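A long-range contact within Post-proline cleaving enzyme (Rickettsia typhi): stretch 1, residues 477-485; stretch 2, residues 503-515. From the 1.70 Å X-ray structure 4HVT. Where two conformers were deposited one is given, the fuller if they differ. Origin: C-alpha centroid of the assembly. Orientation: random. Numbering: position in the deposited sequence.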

# COMPACT_ATOMS: atom_id res chain seq x y z
N LYS A 477 30.70 -9.56 -9.39
CA LYS A 477 30.94 -8.13 -9.48
C LYS A 477 29.74 -7.35 -10.00
O LYS A 477 29.91 -6.20 -10.40
CB LYS A 477 32.17 -7.88 -10.37
CG LYS A 477 33.38 -8.59 -9.81
CD LYS A 477 34.69 -8.04 -10.37
CE LYS A 477 35.82 -8.57 -9.51
NZ LYS A 477 35.93 -10.05 -9.72
N ASN A 478 28.53 -7.93 -10.00
CA ASN A 478 27.39 -7.20 -10.47
C ASN A 478 26.74 -6.36 -9.37
O ASN A 478 26.35 -6.88 -8.33
CB ASN A 478 26.33 -8.12 -11.08
CG ASN A 478 26.91 -8.93 -12.21
OD1 ASN A 478 27.29 -8.35 -13.23
ND2 ASN A 478 27.10 -10.24 -11.99
N PRO A 479 26.64 -5.04 -9.60
CA PRO A 479 25.88 -4.22 -8.67
C PRO A 479 24.45 -4.76 -8.56
O PRO A 479 23.77 -4.91 -9.57
CB PRO A 479 25.93 -2.82 -9.32
CG PRO A 479 27.10 -2.87 -10.21
CD PRO A 479 27.08 -4.27 -10.77
N THR A 480 23.99 -5.02 -7.33
CA THR A 480 22.78 -5.78 -7.10
C THR A 480 21.98 -5.04 -6.06
O THR A 480 22.55 -4.57 -5.07
CB THR A 480 23.11 -7.21 -6.63
OG1 THR A 480 23.84 -7.87 -7.66
CG2 THR A 480 21.87 -8.02 -6.24
N LEU A 481 20.69 -4.89 -6.32
CA LEU A 481 19.77 -4.27 -5.38
C LEU A 481 18.71 -5.31 -4.97
O LEU A 481 17.92 -5.82 -5.80
CB LEU A 481 19.18 -3.02 -6.01
CG LEU A 481 18.53 -1.86 -5.26
CD1 LEU A 481 19.21 -1.58 -3.90
CD2 LEU A 481 18.68 -0.73 -6.30
N LEU A 482 18.73 -5.63 -3.68
CA LEU A 482 17.86 -6.64 -3.10
C LEU A 482 16.84 -5.91 -2.22
O LEU A 482 17.22 -5.11 -1.35
CB LEU A 482 18.70 -7.59 -2.24
CG LEU A 482 18.01 -8.56 -1.27
CD1 LEU A 482 17.02 -9.52 -1.94
CD2 LEU A 482 19.09 -9.31 -0.50
N GLU A 483 15.57 -6.21 -2.45
CA GLU A 483 14.45 -5.61 -1.70
C GLU A 483 13.58 -6.69 -1.07
O GLU A 483 13.51 -7.83 -1.57
CB GLU A 483 13.63 -4.77 -2.66
CG GLU A 483 14.43 -3.63 -3.28
CD GLU A 483 13.55 -2.63 -4.03
OE1 GLU A 483 12.59 -2.10 -3.43
OE2 GLU A 483 13.83 -2.37 -5.20
N ALA A 484 12.94 -6.33 0.07
CA ALA A 484 11.94 -7.15 0.68
C ALA A 484 11.17 -6.25 1.63
O ALA A 484 11.52 -5.10 1.81
CB ALA A 484 12.50 -8.34 1.42
N TYR A 485 10.08 -6.78 2.14
CA TYR A 485 9.17 -6.08 3.05
C TYR A 485 9.04 -6.97 4.28
O TYR A 485 9.63 -6.67 5.33
CB TYR A 485 7.80 -5.78 2.41
CG TYR A 485 6.87 -4.95 3.31
CD1 TYR A 485 7.13 -3.59 3.57
CD2 TYR A 485 5.78 -5.53 3.90
CE1 TYR A 485 6.30 -2.83 4.37
CE2 TYR A 485 4.93 -4.78 4.69
CZ TYR A 485 5.19 -3.44 4.91
OH TYR A 485 4.27 -2.80 5.74
N VAL A 503 16.51 2.26 -15.17
CA VAL A 503 17.61 2.96 -14.54
C VAL A 503 18.66 2.01 -14.00
O VAL A 503 19.84 2.30 -14.12
CB VAL A 503 17.19 3.91 -13.44
CG1 VAL A 503 18.42 4.61 -12.91
CG2 VAL A 503 16.19 4.91 -14.00
N TRP A 504 18.23 0.88 -13.43
CA TRP A 504 19.14 -0.07 -12.82
C TRP A 504 19.53 -1.22 -13.79
O TRP A 504 20.70 -1.35 -14.10
CB TRP A 504 18.57 -0.57 -11.47
CG TRP A 504 19.61 -1.23 -10.58
CD1 TRP A 504 19.75 -2.57 -10.39
CD2 TRP A 504 20.64 -0.61 -9.85
NE1 TRP A 504 20.81 -2.83 -9.61
CE2 TRP A 504 21.37 -1.64 -9.22
CE3 TRP A 504 21.03 0.72 -9.64
CZ2 TRP A 504 22.49 -1.38 -8.39
CZ3 TRP A 504 22.13 0.98 -8.83
CH2 TRP A 504 22.85 -0.08 -8.22
N VAL A 505 18.56 -2.01 -14.25
CA VAL A 505 18.84 -3.30 -14.92
C VAL A 505 19.38 -3.08 -16.33
O VAL A 505 20.30 -3.79 -16.77
CB VAL A 505 17.62 -4.25 -14.95
CG1 VAL A 505 18.02 -5.62 -15.48
CG2 VAL A 505 17.03 -4.44 -13.55
N LYS A 506 18.88 -2.06 -17.00
CA LYS A 506 19.41 -1.67 -18.33
C LYS A 506 20.85 -1.19 -18.29
O LYS A 506 21.56 -1.21 -19.31
CB LYS A 506 18.50 -0.60 -18.96
CG LYS A 506 18.91 -0.08 -20.34
CD LYS A 506 17.81 0.83 -20.87
CE LYS A 506 17.94 1.18 -22.35
NZ LYS A 506 16.68 1.85 -22.80
N ASN A 507 21.30 -0.74 -17.13
CA ASN A 507 22.67 -0.35 -16.91
C ASN A 507 23.51 -1.50 -16.29
O ASN A 507 24.61 -1.27 -15.76
CB ASN A 507 22.65 0.94 -16.07
CG ASN A 507 22.33 2.14 -16.91
OD1 ASN A 507 22.93 2.32 -17.97
ND2 ASN A 507 21.44 2.98 -16.46
N ALA A 508 22.95 -2.70 -16.39
CA ALA A 508 23.57 -4.00 -16.06
C ALA A 508 23.62 -4.27 -14.55
O ALA A 508 24.32 -5.18 -14.10
CB ALA A 508 24.94 -4.17 -16.73
N GLY A 509 22.81 -3.51 -13.79
CA GLY A 509 22.53 -3.87 -12.40
C GLY A 509 21.61 -5.06 -12.33
O GLY A 509 20.81 -5.32 -13.25
N VAL A 510 21.63 -5.75 -11.19
CA VAL A 510 20.79 -6.91 -10.99
C VAL A 510 19.76 -6.48 -9.98
O VAL A 510 20.11 -5.77 -9.04
CB VAL A 510 21.66 -8.06 -10.41
CG1 VAL A 510 20.81 -9.25 -10.05
CG2 VAL A 510 22.70 -8.51 -11.44
N SER A 511 18.52 -6.95 -10.18
CA SER A 511 17.42 -6.67 -9.25
C SER A 511 16.95 -7.96 -8.56
O SER A 511 16.77 -8.98 -9.22
CB SER A 511 16.23 -6.06 -10.00
OG SER A 511 16.49 -4.70 -10.35
N VAL A 512 16.70 -7.89 -7.24
CA VAL A 512 16.24 -9.06 -6.55
C VAL A 512 15.14 -8.70 -5.58
O VAL A 512 15.24 -7.69 -4.89
CB VAL A 512 17.35 -9.79 -5.77
CG1 VAL A 512 16.88 -11.11 -5.18
CG2 VAL A 512 18.52 -10.06 -6.70
N LEU A 513 14.10 -9.53 -5.57
CA LEU A 513 12.99 -9.39 -4.63
C LEU A 513 12.84 -10.68 -3.87
O LEU A 513 12.61 -11.72 -4.49
CB LEU A 513 11.67 -9.14 -5.40
CG LEU A 513 10.37 -8.98 -4.59
CD1 LEU A 513 10.42 -7.68 -3.87
CD2 LEU A 513 9.21 -9.02 -5.58
N ALA A 514 12.90 -10.61 -2.55
CA ALA A 514 12.81 -11.77 -1.67
C ALA A 514 11.47 -11.87 -0.91
O ALA A 514 11.09 -10.98 -0.19
CB ALA A 514 13.97 -11.78 -0.69
N ASN A 515 10.78 -12.99 -1.08
CA ASN A 515 9.48 -13.20 -0.48
C ASN A 515 9.60 -13.83 0.89
O ASN A 515 9.17 -14.96 1.20
CB ASN A 515 8.64 -14.04 -1.46
CG ASN A 515 8.48 -13.33 -2.79
OD1 ASN A 515 9.11 -13.69 -3.76
ND2 ASN A 515 7.62 -12.31 -2.82
O HOH W 1 26.87 -6.00 -14.21
O HOH W 2 9.19 -9.32 0.93

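What ties the two backbones together? The strand around Leu 481 and Leu 482 runs parallel to the one from Val 510 to Ala 514, joined by a ladder of five hydrogen bonds. Val 510 N donates to Pro 479 O (2.8 Å), and Leu 481 N to Val 510 O (2.9 Å). Val 512 N then reaches Leu 481 O (2.8 Å), Glu 483 N reaches Val 512 O (2.9 Å), and Ala 514 N closes the series on Glu 483 O (3.0 Å). As is usual in parallel pairing, alternate residues on each strand do the bonding, so Thr 480 and Leu 482 give no backbone hydrogen bond to this neighbour.

How do the ends of the ladder stay joined? Each has a water. One donates to both Asn 478 OD1 (2.6 Å) and Ala 508 O (2.7 Å); the other accepts from Tyr 485 N (3.0 Å) and donates to Ala 514 O (2.8 Å).

What fills the face carrying Thr 480, Leu 482, Val 510 and Val 512? Mostly buried aliphatic groups: Leu 482 CD1 lies 3.6 Å from Val 512 CG1 and 4.0 Å from Ala 514 CB. Thr 480 suits this setting because its OG1 is satisfied by Asn 478 O (2.8 Å), while its methyl CG2 packs 3.9 Å from Val 512 CG2.

What does Trp 504 contribute on the other face? Its indole lies beneath Leu 481, whose CD2 sits over the six-membered ring, 4.1 Å from Trp 504 CD2. Pro 479 CB adds a contact to Trp 504 CZ2 at 3.8 Å. The buried NE1 makes a weak hydrogen bond to Val 510 O (3.1 Å). Gly 509 leaves room for this ring: a CB there would come within 2.3 Å of Trp 504 NE1.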